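Local coordinates for glycosyl hydrolase family 61, 2 protein (Heterobasidion irregulare TC 32-1, PDB 5NNS), which depolymerizes cellulose as a copper-dependent lytic polysaccharide monooxygenase, oxidising glycosidic bonds specifically at C1, at residues V18-P23 with D34-I39. Residues are numbered along the deposited sequence; the frame is centred on the assembly and turned at random. Where two conformers were deposited one is given.
Sequences VPYNTP and DTYNPI. With AKR (acrylic acid), chain O.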
loop_
_atom_site.group_PDB
_atom_site.type_symbol
_atom_site.label_atom_id
_atom_site.label_comp_id
_atom_site.label_asym_id
_atom_site.label_seq_id
_atom_site.Cartn_x
_atom_site.Cartn_y
_atom_site.Cartn_z
ATOM N N VAL A 18 -13.073 -9.007 4.628
ATOM C CA VAL A 18 -13.404 -8.865 6.050
ATOM C C VAL A 18 -12.460 -9.772 6.858
ATOM O O VAL A 18 -12.607 -10.996 6.825
ATOM C CB VAL A 18 -14.881 -9.228 6.353
ATOM C CG1 VAL A 18 -15.178 -9.107 7.846
ATOM C CG2 VAL A 18 -15.827 -8.339 5.553
ATOM N N PRO A 19 -11.478 -9.179 7.573
ATOM C CA PRO A 19 -10.562 -10.015 8.367
ATOM C C PRO A 19 -11.239 -10.756 9.522
ATOM O O PRO A 19 -12.332 -10.379 9.952
ATOM C CB PRO A 19 -9.527 -9.011 8.903
ATOM C CG PRO A 19 -10.176 -7.681 8.775
ATOM C CD PRO A 19 -11.071 -7.763 7.585
ATOM N N TYR A 20 -10.581 -11.817 9.987
ATOM C CA TYR A 20 -11.063 -12.698 11.066
ATOM C C TYR A 20 -12.225 -13.620 10.685
ATOM O O TYR A 20 -12.469 -14.593 11.386
ATOM C CB TYR A 20 -11.425 -11.923 12.343
ATOM C CG TYR A 20 -10.324 -11.053 12.876
ATOM C CD1 TYR A 20 -9.336 -11.583 13.691
ATOM C CD2 TYR A 20 -10.272 -9.687 12.575
ATOM C CE1 TYR A 20 -8.319 -10.787 14.191
ATOM C CE2 TYR A 20 -9.258 -8.875 13.075
ATOM C CZ TYR A 20 -8.286 -9.431 13.887
ATOM O OH TYR A 20 -7.274 -8.637 14.378
ATOM N N ASN A 21 -12.959 -13.303 9.623
ATOM C CA ASN A 21 -13.909 -14.231 9.030
ATOM C C ASN A 21 -13.200 -15.092 8.003
ATOM O O ASN A 21 -12.181 -14.691 7.426
ATOM C CB ASN A 21 -15.065 -13.488 8.350
ATOM C CG ASN A 21 -16.007 -12.821 9.339
ATOM O OD1 ASN A 21 -15.915 -13.008 10.558
ATOM N ND2 ASN A 21 -16.933 -12.038 8.809
ATOM N N THR A 22 -13.761 -16.279 7.778
ATOM C CA THR A 22 -13.254 -17.220 6.783
ATOM C C THR A 22 -13.324 -16.617 5.376
ATOM O O THR A 22 -14.230 -15.830 5.096
ATOM C CB THR A 22 -14.031 -18.558 6.825
ATOM O OG1 THR A 22 -13.384 -19.511 5.973
ATOM C CG2 THR A 22 -15.498 -18.393 6.382
ATOM N N PRO A 23 -12.354 -16.958 4.498
ATOM C CA PRO A 23 -12.438 -16.438 3.128
ATOM C C PRO A 23 -13.560 -17.076 2.304
ATOM O O PRO A 23 -14.045 -16.449 1.361
ATOM C CB PRO A 23 -11.054 -16.750 2.535
ATOM C CG PRO A 23 -10.501 -17.843 3.378
ATOM C CD PRO A 23 -11.072 -17.646 4.748
ATOM N N ASP A 34 -5.973 -11.391 6.978
ATOM C CA ASP A 34 -6.685 -12.124 8.035
ATOM C C ASP A 34 -6.782 -11.478 9.422
ATOM O O ASP A 34 -7.602 -11.920 10.233
ATOM C CB ASP A 34 -6.077 -13.522 8.172
ATOM C CG ASP A 34 -6.185 -14.333 6.883
ATOM O OD1 ASP A 34 -7.251 -14.288 6.244
ATOM O OD2 ASP A 34 -5.205 -15.011 6.509
ATOM N N THR A 35 -5.984 -10.442 9.683
ATOM C CA THR A 35 -5.973 -9.791 10.989
ATOM C C THR A 35 -5.629 -8.321 10.872
ATOM O O THR A 35 -5.088 -7.879 9.862
ATOM C CB THR A 35 -4.938 -10.446 11.918
ATOM O OG1 THR A 35 -4.912 -9.753 13.171
ATOM C CG2 THR A 35 -3.549 -10.404 11.282
ATOM N N TYR A 36 -5.937 -7.577 11.932
ATOM C CA TYR A 36 -5.586 -6.156 12.042
ATOM C C TYR A 36 -4.109 -5.901 12.387
ATOM O O TYR A 36 -3.681 -4.757 12.353
ATOM C CB TYR A 36 -6.444 -5.502 13.134
ATOM C CG TYR A 36 -7.786 -4.963 12.690
ATOM C CD1 TYR A 36 -8.452 -5.461 11.569
ATOM C CD2 TYR A 36 -8.404 -3.953 13.415
ATOM C CE1 TYR A 36 -9.684 -4.951 11.183
ATOM C CE2 TYR A 36 -9.630 -3.445 13.034
ATOM C CZ TYR A 36 -10.264 -3.951 11.921
ATOM O OH TYR A 36 -11.479 -3.451 11.549
ATOM N N ASN A 37 -3.355 -6.946 12.739
ATOM C CA ASN A 37 -1.990 -6.818 13.248
ATOM C C ASN A 37 -0.988 -6.401 12.186
ATOM O O ASN A 37 -1.123 -6.778 11.014
ATOM C CB ASN A 37 -1.489 -8.153 13.824
ATOM C CG ASN A 37 -2.349 -8.673 14.956
ATOM O OD1 ASN A 37 -3.107 -7.932 15.573
ATOM N ND2 ASN A 37 -2.229 -9.960 15.231
ATOM N N PRO A 38 0.046 -5.654 12.598
ATOM C CA PRO A 38 1.084 -5.295 11.642
ATOM C C PRO A 38 1.998 -6.467 11.287
ATOM O O PRO A 38 2.126 -7.425 12.055
ATOM C CB PRO A 38 1.894 -4.230 12.379
ATOM C CG PRO A 38 1.699 -4.541 13.818
ATOM C CD PRO A 38 0.303 -5.085 13.934
ATOM N N ILE A 39 2.604 -6.369 10.112
ATOM C CA ILE A 39 3.791 -7.139 9.768
ATOM C C ILE A 39 4.966 -6.346 10.337
ATOM O O ILE A 39 5.136 -5.174 10.006
ATOM C CB ILE A 39 3.897 -7.338 8.239
ATOM C CG1 ILE A 39 2.857 -8.382 7.814
ATOM C CG2 ILE A 39 5.317 -7.738 7.829
ATOM C CD1 ILE A 39 2.661 -8.551 6.329
HETATM C CA AKR O . -19.610 -13.042 10.435
HETATM C CB AKR O . -20.611 -13.910 10.436
HETATM C C AKR O . -19.800 -11.589 10.187
HETATM O O AKR O . -18.801 -10.839 10.254
HETATM O OXT AKR O . -20.924 -11.114 9.923
HETATM O O HOH W 1 -9.515 -13.907 8.360
#
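Pro19 meets the second segment with its ring: CB rests on the Asp34-Thr35 peptide, and CG sits at the edge of the Tyr36 ring, near its plane, 3.7 Å from CE1. Pro19 and Tyr20 are the middle residues of a type II beta turn running from Val18 to Asn21, with Tyr20 at positive phi (72°). Here Tyr20 N donates to Asp34 O (3.0 Å), a bent bond in which the donor stands above the carbonyl plane. The Tyr20 ring lies over the backbone of Asp34 and Thr35, one face covering Asp34 O and, as a CH-pi contact, Thr35 CA, 4.1 Å from the ring centroid. At its far end Tyr20 OH accepts a nearly straight hydrogen bond from Tyr36 N (3.0 Å, 171°), which fixes the phenol end, and another from Thr35 OG1 in the given conformer (2.9 Å). In that conformer Thr35 OG1, anti to its own backbone N (chi1 178°), also accepts from Asn37 N and closes an ST turn. Tyr20 CE2 also touches Tyr36 CD1 (3.8 Å), the two side chains crossing at about a right angle. A water within reach of Asn21 O and Asp34 OD1 also accepts a weak bond from Tyr20 N, while Asn21 ND2 donates a short, nearly straight hydrogen bond to O of a bound acrylic acid (2.6 Å). The contact thus holds in place Tyr20, a glucan-binding residue, on the substrate-binding surface of this AA9 enzyme, which carries the copper bound by His1, His80 and Tyr167.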